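Mitogen activated protein kinase, putative (Leishmania donovani, PDB 4QNY) probably phosphorylates serine or threonine residues of target proteins, using ATP and magnesium, as a mitogen-activated protein kinase. Local coordinates at residues Q206-L216 / M291-V302; F129-L138 / V158-I166. One frame throughout, in Å; residues are numbered along the deposited sequence.

Contact 1 of 2, residues Q206-L216 / M291-V302; sequences QIDVWGIGCIL and MLVFNPKRRITV
Arg299 and Gln206 hold each other where segment 291-302, the connection between helices 282-291 and 302-306, packs along helix 206-219, the central F helix of the protein kinase C-lobe. Arg299 NH1 donates a weak hydrogen bond to Gln206 O (2.9 Å). In return Gln206 NE2 donates to Ile300 O at 2.9 Å, from above that carbonyl plane, and to Pro296 O at 3.2 Å, within the carbonyl plane; a bend at chi2 (-62°) brings the amide round to both. One turn on, Leu292 CD2 sits over one face of Trp210, a CH-pi contact 3.7 Å from the centroid of the six-membered ring. Met291 is a knob among Val209, Ile212, Gly213 and Leu216, with its CB 3.8 Å from Gly213 CA. The two methyls of Val209 divide their work, CG1 meeting Ile300 CG2 and CG2 meeting Val302 CG2. The Arg299 guanidinium lies between Pro296 CA and Trp210 CB; behind it, Val293 O takes NE and NH2 side-on, which fixes the guanidinium's rotation. NH1 also forms a salt bridge with Glu195 of the Ala-Pro-Glu motif, the ion pair familiar from protein kinases. A water donates to Gln206 OE1 (2.7 Å) and weakly accepts from Val302 N.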
loop_
_atom_site.group_PDB
_atom_site.type_symbol
_atom_site.label_atom_id
_atom_site.label_comp_id
_atom_site.label_asym_id
_atom_site.label_seq_id
_atom_site.Cartn_x
_atom_site.Cartn_y
_atom_site.Cartn_z
ATOM N N GLN A 206 12.048 -5.533 -0.615
ATOM C CA GLN A 206 11.789 -6.038 -1.957
ATOM C C GLN A 206 10.340 -6.487 -2.140
ATOM O O GLN A 206 9.879 -6.663 -3.270
ATOM C CB GLN A 206 12.738 -7.196 -2.280
ATOM C CG GLN A 206 14.183 -6.770 -2.500
ATOM C CD GLN A 206 14.338 -5.833 -3.684
ATOM O OE1 GLN A 206 14.306 -4.611 -3.531
ATOM N NE2 GLN A 206 14.504 -6.402 -4.871
ATOM N N ILE A 207 9.623 -6.669 -1.034
ATOM C CA ILE A 207 8.222 -7.070 -1.107
ATOM C C ILE A 207 7.357 -5.927 -1.630
ATOM O O ILE A 207 6.274 -6.155 -2.166
ATOM C CB ILE A 207 7.679 -7.539 0.264
ATOM C CG1 ILE A 207 7.627 -6.378 1.259
ATOM C CG2 ILE A 207 8.517 -8.690 0.808
ATOM C CD1 ILE A 207 6.825 -6.680 2.507
ATOM N N ASP A 208 7.842 -4.698 -1.477
ATOM C CA ASP A 208 7.137 -3.533 -2.001
ATOM C C ASP A 208 7.362 -3.408 -3.502
ATOM O O ASP A 208 6.496 -2.922 -4.230
ATOM C CB ASP A 208 7.589 -2.258 -1.286
ATOM C CG ASP A 208 7.074 -2.175 0.138
ATOM O OD1 ASP A 208 6.034 -2.799 0.434
ATOM O OD2 ASP A 208 7.709 -1.482 0.961
ATOM N N VAL A 209 8.529 -3.853 -3.958
ATOM C CA VAL A 209 8.854 -3.844 -5.380
ATOM C C VAL A 209 7.961 -4.835 -6.116
ATOM O O VAL A 209 7.513 -4.576 -7.233
ATOM C CB VAL A 209 10.338 -4.191 -5.627
ATOM C CG1 VAL A 209 10.645 -4.215 -7.118
ATOM C CG2 VAL A 209 11.241 -3.199 -4.911
ATOM N N TRP A 210 7.699 -5.967 -5.469
ATOM C CA TRP A 210 6.813 -6.988 -6.017
ATOM C C TRP A 210 5.416 -6.423 -6.240
ATOM O O TRP A 210 4.781 -6.694 -7.259
ATOM C CB TRP A 210 6.750 -8.203 -5.086
ATOM C CG TRP A 210 5.853 -9.295 -5.588
ATOM C CD1 TRP A 210 4.524 -9.454 -5.317
ATOM C CD2 TRP A 210 6.218 -10.377 -6.454
ATOM N NE1 TRP A 210 4.040 -10.569 -5.960
ATOM C CE2 TRP A 210 5.061 -11.152 -6.663
ATOM C CE3 TRP A 210 7.411 -10.766 -7.071
ATOM C CZ2 TRP A 210 5.061 -12.293 -7.463
ATOM C CZ3 TRP A 210 7.410 -11.900 -7.863
ATOM C CH2 TRP A 210 6.242 -12.649 -8.053
ATOM N N GLY A 211 4.949 -5.632 -5.279
ATOM C CA GLY A 211 3.647 -4.996 -5.371
ATOM C C GLY A 211 3.550 -4.037 -6.541
ATOM O O GLY A 211 2.511 -3.947 -7.191
ATOM N N ILE A 212 4.637 -3.321 -6.812
ATOM C CA ILE A 212 4.689 -2.396 -7.939
ATOM C C ILE A 212 4.652 -3.160 -9.260
ATOM O O ILE A 212 4.014 -2.729 -10.223
ATOM C CB ILE A 212 5.952 -1.510 -7.884
ATOM C CG1 ILE A 212 5.924 -0.632 -6.635
ATOM C CG2 ILE A 212 6.063 -0.640 -9.126
ATOM C CD1 ILE A 212 4.760 0.337 -6.590
ATOM N N GLY A 213 5.331 -4.303 -9.293
ATOM C CA GLY A 213 5.320 -5.166 -10.460
ATOM C C GLY A 213 3.924 -5.661 -10.780
ATOM O O GLY A 213 3.510 -5.670 -11.938
ATOM N N CYS A 214 3.195 -6.074 -9.747
ATOM C CA CYS A 214 1.810 -6.499 -9.911
ATOM C C CYS A 214 0.962 -5.356 -10.455
ATOM O O CYS A 214 0.124 -5.550 -11.335
ATOM C CB CYS A 214 1.234 -6.989 -8.582
ATOM S SG CYS A 214 2.071 -8.422 -7.878
ATOM N N ILE A 215 1.192 -4.161 -9.922
ATOM C CA ILE A 215 0.489 -2.966 -10.369
ATOM C C ILE A 215 0.869 -2.623 -11.808
ATOM O O ILE A 215 0.013 -2.263 -12.617
ATOM C CB ILE A 215 0.785 -1.768 -9.445
ATOM C CG1 ILE A 215 0.176 -2.006 -8.062
ATOM C CG2 ILE A 215 0.240 -0.478 -10.036
ATOM C CD1 ILE A 215 0.575 -0.976 -7.029
ATOM N N LEU A 216 2.156 -2.749 -12.125
ATOM C CA LEU A 216 2.635 -2.516 -13.484
ATOM C C LEU A 216 1.997 -3.499 -14.462
ATOM O O LEU A 216 1.649 -3.135 -15.584
ATOM C CB LEU A 216 4.161 -2.625 -13.545
ATOM C CG LEU A 216 4.807 -2.544 -14.931
ATOM C CD1 LEU A 216 4.433 -1.247 -15.628
ATOM C CD2 LEU A 216 6.319 -2.680 -14.831
ATOM N N MET A 291 10.896 -6.876 -11.932
ATOM C CA MET A 291 10.141 -6.555 -10.723
ATOM C C MET A 291 9.475 -7.797 -10.143
ATOM O O MET A 291 9.214 -7.868 -8.943
ATOM C CB MET A 291 9.079 -5.491 -11.009
ATOM C CG MET A 291 9.591 -4.061 -10.984
ATOM S SD MET A 291 8.283 -2.868 -11.331
ATOM C CE MET A 291 9.149 -1.325 -11.056
ATOM N N LEU A 292 9.195 -8.770 -11.002
ATOM C CA LEU A 292 8.492 -9.974 -10.580
ATOM C C LEU A 292 9.404 -11.196 -10.593
ATOM O O LEU A 292 9.021 -12.266 -11.065
ATOM C CB LEU A 292 7.269 -10.214 -11.469
ATOM C CG LEU A 292 6.171 -9.149 -11.371
ATOM C CD1 LEU A 292 5.052 -9.421 -12.365
ATOM C CD2 LEU A 292 5.621 -9.075 -9.954
ATOM N N VAL A 293 10.613 -11.029 -10.068
ATOM C CA VAL A 293 11.549 -12.137 -9.925
ATOM C C VAL A 293 11.300 -12.851 -8.601
ATOM O O VAL A 293 11.135 -12.206 -7.565
ATOM C CB VAL A 293 13.014 -11.658 -9.998
ATOM C CG1 VAL A 293 13.972 -12.787 -9.640
ATOM C CG2 VAL A 293 13.324 -11.114 -11.381
ATOM N N PHE A 294 11.259 -14.180 -8.651
ATOM C CA PHE A 294 10.992 -15.015 -7.481
ATOM C C PHE A 294 11.903 -14.682 -6.301
ATOM O O PHE A 294 11.433 -14.269 -5.239
ATOM C CB PHE A 294 11.137 -16.492 -7.857
ATOM C CG PHE A 294 10.952 -17.435 -6.703
ATOM C CD1 PHE A 294 9.684 -17.802 -6.285
ATOM C CD2 PHE A 294 12.050 -17.969 -6.046
ATOM C CE1 PHE A 294 9.514 -18.674 -5.227
ATOM C CE2 PHE A 294 11.888 -18.839 -4.987
ATOM C CZ PHE A 294 10.619 -19.193 -4.578
ATOM N N ASN A 295 13.204 -14.868 -6.493
ATOM C CA ASN A 295 14.189 -14.556 -5.465
ATOM C C ASN A 295 14.346 -13.046 -5.301
ATOM O O ASN A 295 14.770 -12.361 -6.232
ATOM C CB ASN A 295 15.535 -15.198 -5.812
ATOM C CG ASN A 295 16.491 -15.239 -4.635
ATOM O OD1 ASN A 295 16.350 -14.486 -3.672
ATOM N ND2 ASN A 295 17.481 -16.124 -4.712
ATOM N N PRO A 296 14.004 -12.522 -4.113
ATOM C CA PRO A 296 14.085 -11.080 -3.848
ATOM C C PRO A 296 15.505 -10.534 -3.976
ATOM O O PRO A 296 15.684 -9.337 -4.199
ATOM C CB PRO A 296 13.580 -10.958 -2.403
ATOM C CG PRO A 296 13.760 -12.321 -1.813
ATOM C CD PRO A 296 13.515 -13.271 -2.942
ATOM N N LYS A 297 16.499 -11.408 -3.847
ATOM C CA LYS A 297 17.896 -11.001 -3.949
ATOM C C LYS A 297 18.308 -10.771 -5.401
ATOM O O LYS A 297 19.297 -10.091 -5.672
ATOM C CB LYS A 297 18.804 -12.050 -3.305
ATOM C CG LYS A 297 18.551 -12.260 -1.821
ATOM C CD LYS A 297 19.411 -13.385 -1.268
ATOM C CE LYS A 297 19.119 -13.639 0.202
ATOM N NZ LYS A 297 19.476 -12.471 1.054
ATOM N N ARG A 298 17.550 -11.345 -6.328
ATOM C CA ARG A 298 17.807 -11.164 -7.754
ATOM C C ARG A 298 16.756 -10.245 -8.368
ATOM O O ARG A 298 16.832 -9.888 -9.544
ATOM C CB ARG A 298 17.829 -12.514 -8.472
ATOM C CG ARG A 298 18.985 -13.412 -8.053
ATOM C CD ARG A 298 18.670 -14.881 -8.294
ATOM N NE ARG A 298 18.714 -15.249 -9.706
ATOM C CZ ARG A 298 19.659 -16.012 -10.248
ATOM N NH1 ARG A 298 19.620 -16.300 -11.543
ATOM N NH2 ARG A 298 20.640 -16.490 -9.496
ATOM N N ARG A 299 15.775 -9.868 -7.554
ATOM C CA ARG A 299 14.733 -8.938 -7.966
ATOM C C ARG A 299 15.287 -7.517 -8.018
ATOM O O ARG A 299 16.159 -7.156 -7.228
ATOM C CB ARG A 299 13.544 -9.017 -7.006
ATOM C CG ARG A 299 12.347 -8.164 -7.392
ATOM C CD ARG A 299 11.254 -8.275 -6.343
ATOM N NE ARG A 299 10.880 -9.666 -6.101
ATOM C CZ ARG A 299 10.559 -10.158 -4.910
ATOM N NH1 ARG A 299 10.564 -9.374 -3.841
ATOM N NH2 ARG A 299 10.233 -11.438 -4.787
ATOM N N ILE A 300 14.781 -6.717 -8.953
ATOM C CA ILE A 300 15.246 -5.346 -9.114
ATOM C C ILE A 300 14.938 -4.525 -7.860
ATOM O O ILE A 300 13.914 -4.727 -7.207
ATOM C CB ILE A 300 14.618 -4.680 -10.369
ATOM C CG1 ILE A 300 15.425 -3.454 -10.800
ATOM C CG2 ILE A 300 13.151 -4.329 -10.141
ATOM C CD1 ILE A 300 15.008 -2.895 -12.144
ATOM N N THR A 301 15.850 -3.626 -7.506
ATOM C CA THR A 301 15.655 -2.767 -6.346
ATOM C C THR A 301 14.956 -1.483 -6.766
ATOM O O THR A 301 14.785 -1.226 -7.957
ATOM C CB THR A 301 16.989 -2.427 -5.655
ATOM O OG1 THR A 301 17.824 -1.691 -6.558
ATOM C CG2 THR A 301 17.707 -3.697 -5.227
ATOM N N VAL A 302 14.548 -0.682 -5.788
ATOM C CA VAL A 302 13.860 0.573 -6.069
ATOM C C VAL A 302 14.775 1.546 -6.813
ATOM O O VAL A 302 14.362 2.174 -7.789
ATOM C CB VAL A 302 13.349 1.238 -4.778
ATOM C CG1 VAL A 302 12.720 2.586 -5.086
ATOM C CG2 VAL A 302 12.350 0.327 -4.078
HETATM O O HOH W 1 14.569 -2.083 -2.595
#

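Contact 2 of 2, residues F129-L138 / V158-I166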
loop_
_atom_site.group_PDB
_atom_site.type_symbol
_atom_site.label_atom_id
_atom_site.label_comp_id
_atom_site.label_asym_id
_atom_site.label_seq_id
_atom_site.Cartn_x
_atom_site.Cartn_y
_atom_site.Cartn_z
ATOM N N PHE A 129 4.791 7.614 -15.687
ATOM C CA PHE A 129 4.671 8.638 -14.657
ATOM C C PHE A 129 4.109 8.050 -13.363
ATOM O O PHE A 129 4.528 8.429 -12.270
ATOM C CB PHE A 129 3.792 9.790 -15.149
ATOM C CG PHE A 129 3.832 11.005 -14.266
ATOM C CD1 PHE A 129 5.030 11.452 -13.734
ATOM C CD2 PHE A 129 2.675 11.711 -13.982
ATOM C CE1 PHE A 129 5.073 12.571 -12.924
ATOM C CE2 PHE A 129 2.710 12.833 -13.173
ATOM C CZ PHE A 129 3.910 13.263 -12.645
ATOM N N PHE A 130 3.164 7.123 -13.495
ATOM C CA PHE A 130 2.610 6.422 -12.339
ATOM C C PHE A 130 3.679 5.610 -11.617
ATOM O O PHE A 130 3.844 5.719 -10.403
ATOM C CB PHE A 130 1.465 5.498 -12.763
ATOM C CG PHE A 130 0.158 6.203 -12.983
ATOM C CD1 PHE A 130 -0.112 7.409 -12.358
ATOM C CD2 PHE A 130 -0.807 5.654 -13.813
ATOM C CE1 PHE A 130 -1.317 8.056 -12.560
ATOM C CE2 PHE A 130 -2.012 6.295 -14.018
ATOM C CZ PHE A 130 -2.267 7.498 -13.390
ATOM N N ILE A 131 4.404 4.797 -12.379
ATOM C CA ILE A 131 5.397 3.889 -11.817
ATOM C C ILE A 131 6.560 4.631 -11.158
ATOM O O ILE A 131 6.987 4.271 -10.060
ATOM C CB ILE A 131 5.948 2.935 -12.896
ATOM C CG1 ILE A 131 4.851 1.971 -13.355
ATOM C CG2 ILE A 131 7.139 2.152 -12.372
ATOM C CD1 ILE A 131 4.260 1.140 -12.233
ATOM N N TYR A 132 7.063 5.670 -11.817
ATOM C CA TYR A 132 8.188 6.423 -11.272
ATOM C C TYR A 132 7.817 7.122 -9.968
ATOM O O TYR A 132 8.605 7.142 -9.024
ATOM C CB TYR A 132 8.705 7.450 -12.280
ATOM C CG TYR A 132 9.926 8.193 -11.782
ATOM C CD1 TYR A 132 11.190 7.623 -11.866
ATOM C CD2 TYR A 132 9.813 9.456 -11.216
ATOM C CE1 TYR A 132 12.307 8.293 -11.405
ATOM C CE2 TYR A 132 10.926 10.135 -10.754
ATOM C CZ TYR A 132 12.170 9.548 -10.851
ATOM O OH TYR A 132 13.280 10.219 -10.393
ATOM N N GLN A 133 6.619 7.698 -9.924
ATOM C CA GLN A 133 6.142 8.374 -8.721
ATOM C C GLN A 133 6.005 7.392 -7.565
ATOM O O GLN A 133 6.318 7.719 -6.421
ATOM C CB GLN A 133 4.804 9.065 -8.983
ATOM C CG GLN A 133 4.914 10.382 -9.731
ATOM C CD GLN A 133 3.558 10.978 -10.048
ATOM O OE1 GLN A 133 3.148 11.972 -9.449
ATOM N NE2 GLN A 133 2.852 10.371 -10.996
ATOM N N ALA A 134 5.540 6.185 -7.872
ATOM C CA ALA A 134 5.373 5.149 -6.862
ATOM C C ALA A 134 6.724 4.677 -6.333
ATOM O O ALA A 134 6.892 4.473 -5.130
ATOM C CB ALA A 134 4.585 3.979 -7.429
ATOM N N LEU A 135 7.683 4.507 -7.238
ATOM C CA LEU A 135 9.030 4.080 -6.869
ATOM C C LEU A 135 9.755 5.151 -6.066
ATOM O O LEU A 135 10.405 4.857 -5.064
ATOM C CB LEU A 135 9.839 3.728 -8.117
ATOM C CG LEU A 135 9.460 2.432 -8.832
ATOM C CD1 LEU A 135 10.100 2.384 -10.207
ATOM C CD2 LEU A 135 9.880 1.228 -8.003
ATOM N N ARG A 136 9.639 6.395 -6.518
ATOM C CA ARG A 136 10.247 7.525 -5.828
ATOM C C ARG A 136 9.712 7.643 -4.401
ATOM O O ARG A 136 10.449 7.979 -3.474
ATOM C CB ARG A 136 9.990 8.818 -6.604
ATOM C CG ARG A 136 10.575 10.056 -5.959
ATOM C CD ARG A 136 9.988 11.316 -6.571
ATOM N NE ARG A 136 10.189 12.477 -5.709
ATOM C CZ ARG A 136 9.459 12.738 -4.628
ATOM N NH1 ARG A 136 8.478 11.919 -4.272
ATOM N NH2 ARG A 136 9.712 13.817 -3.902
ATOM N N ALA A 137 8.426 7.351 -4.233
ATOM C CA ALA A 137 7.804 7.373 -2.915
ATOM C C ALA A 137 8.339 6.239 -2.049
ATOM O O ALA A 137 8.615 6.428 -0.864
ATOM C CB ALA A 137 6.292 7.281 -3.038
ATOM N N LEU A 138 8.488 5.062 -2.649
ATOM C CA LEU A 138 9.005 3.899 -1.938
ATOM C C LEU A 138 10.451 4.100 -1.501
ATOM O O LEU A 138 10.859 3.616 -0.447
ATOM C CB LEU A 138 8.898 2.644 -2.804
ATOM C CG LEU A 138 7.507 2.028 -2.935
ATOM C CD1 LEU A 138 7.561 0.800 -3.824
ATOM C CD2 LEU A 138 6.947 1.680 -1.564
ATOM N N VAL A 158 -4.453 8.658 -7.002
ATOM C CA VAL A 158 -4.089 9.392 -8.214
ATOM C C VAL A 158 -5.104 10.470 -8.599
ATOM O O VAL A 158 -6.270 10.411 -8.209
ATOM C CB VAL A 158 -3.923 8.439 -9.419
ATOM C CG1 VAL A 158 -2.682 7.570 -9.256
ATOM C CG2 VAL A 158 -5.167 7.583 -9.598
ATOM N N ASN A 159 -4.640 11.452 -9.367
ATOM C CA ASN A 159 -5.504 12.489 -9.922
ATOM C C ASN A 159 -5.555 12.402 -11.444
ATOM O O ASN A 159 -4.913 11.540 -12.046
ATOM C CB ASN A 159 -5.023 13.880 -9.503
ATOM C CG ASN A 159 -5.135 14.115 -8.011
ATOM O OD1 ASN A 159 -5.979 13.524 -7.339
ATOM N ND2 ASN A 159 -4.282 14.985 -7.484
ATOM N N THR A 160 -6.315 13.301 -12.063
ATOM C CA THR A 160 -6.384 13.372 -13.519
ATOM C C THR A 160 -5.088 13.972 -14.059
ATOM O O THR A 160 -4.752 13.816 -15.234
ATOM C CB THR A 160 -7.595 14.205 -13.991
ATOM O OG1 THR A 160 -8.759 13.819 -13.251
ATOM C CG2 THR A 160 -7.855 13.991 -15.476
ATOM N N ASN A 161 -4.354 14.649 -13.181
ATOM C CA ASN A 161 -3.031 15.167 -13.507
ATOM C C ASN A 161 -1.985 14.056 -13.509
ATOM O O ASN A 161 -0.803 14.305 -13.750
ATOM C CB ASN A 161 -2.623 16.256 -12.514
ATOM C CG ASN A 161 -3.642 17.374 -12.419
ATOM O OD1 ASN A 161 -4.731 17.192 -11.875
ATOM N ND2 ASN A 161 -3.290 18.543 -12.943
ATOM N N CYS A 162 -2.440 12.837 -13.220
ATOM C CA CYS A 162 -1.588 11.656 -13.076
ATOM C C CYS A 162 -0.611 11.788 -11.908
ATOM O O CYS A 162 0.353 11.029 -11.811
ATOM C CB CYS A 162 -0.826 11.367 -14.373
ATOM S SG CYS A 162 -1.818 10.570 -15.656
ATOM N N ASP A 163 -0.865 12.749 -11.024
ATOM C CA ASP A 163 -0.099 12.864 -9.789
ATOM C C ASP A 163 -0.428 11.676 -8.895
ATOM O O ASP A 163 -1.574 11.237 -8.838
ATOM C CB ASP A 163 -0.403 14.181 -9.071
ATOM C CG ASP A 163 0.114 15.392 -9.827
ATOM O OD1 ASP A 163 1.036 15.232 -10.654
ATOM O OD2 ASP A 163 -0.400 16.504 -9.589
ATOM N N LEU A 164 0.577 11.157 -8.199
ATOM C CA LEU A 164 0.410 9.925 -7.438
ATOM C C LEU A 164 0.801 10.098 -5.973
ATOM O O LEU A 164 1.765 10.794 -5.660
ATOM C CB LEU A 164 1.236 8.806 -8.080
ATOM C CG LEU A 164 1.040 7.366 -7.602
ATOM C CD1 LEU A 164 1.177 6.417 -8.779
ATOM C CD2 LEU A 164 2.041 7.006 -6.514
ATOM N N LYS A 165 0.042 9.462 -5.082
ATOM C CA LYS A 165 0.334 9.492 -3.651
ATOM C C LYS A 165 0.048 8.145 -2.988
ATOM O O LYS A 165 -1.058 7.613 -3.094
ATOM C CB LYS A 165 -0.475 10.592 -2.955
ATOM C CG LYS A 165 -0.032 12.007 -3.293
ATOM C CD LYS A 165 -0.785 13.038 -2.472
ATOM C CE LYS A 165 -0.390 14.451 -2.869
ATOM N NZ LYS A 165 -1.140 15.475 -2.089
ATOM N N ILE A 166 1.048 7.601 -2.302
ATOM C CA ILE A 166 0.901 6.332 -1.594
ATOM C C ILE A 166 0.234 6.537 -0.235
ATOM O O ILE A 166 0.607 7.439 0.514
ATOM C CB ILE A 166 2.268 5.637 -1.396
ATOM C CG1 ILE A 166 2.844 5.194 -2.743
ATOM C CG2 ILE A 166 2.140 4.441 -0.462
ATOM C CD1 ILE A 166 4.104 4.363 -2.626
#
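Cys162 CB lies in the plane of the Phe129 ring, at its edge, 3.5 Å from Phe129 CD2, while Gln133 NE2 sits 3.1 Å above one face of that ring, over its centre. The Phe130 ring is met obliquely: Cys162 SG approaches to 4.5 Å from its centroid, and Val158 CG1 comes within 3.6 Å of Phe130 CE1. From its place over the Phe129 ring, the Gln133 amide bridges to the hairpin backbone. Its NE2 donates almost straight (169°) to Cys162 O at 2.7 Å, in the planes of both groups, and also to Phe129 O, which it reaches from the face opposite to that used by Gln133 N. With NE2 doubly engaged the amide is fixed, and OE1 accepts from Leu164 N (3.0 Å), which stands above its carbonyl plane. The arrangement seats the hairpin of strands 156-158 and 164-166, the beta7-beta8 pair of the kinase C-lobe with a type I turn from Asn159 to Cys162, on the E helix, 124-143. Leu164 points into the helix, and an unusual chi2 of 144° splits its methyls, CD1 coming 3.2 Å from Phe130 O and CD2 meeting Ala134 CA. Farther along, Ile166 CD1 meets Ala137 CB at 3.7 Å and touches Leu138 CD2, the Ile166 and Leu138 side chains crossing at about a right angle.

The two contacts, with centres about 17 Å apart, meet where helix 124-143 packs on helix 206-219: Ile212 CD1 touches Ala134 CB at 3.7 Å and Ile212 CG1 touches Leu138 CD1 at 3.6 Å. Val302, from the loop of contact 1, also reaches helix 124-143. Contact 2 lies nearer the active site; the side chain of Val158 is about 9 Å from the bound ATP analogue and that of Ile166 about 9 Å from magnesium, against about 14 Å for Ile212. The magnesium-site residues Asn155 and Asp168 flank the hairpin in sequence. Helix 206-219 reaches the catalytic loop through Asp208, which accepts hydrogen bonds from the backbone N atoms of His148 and Arg149.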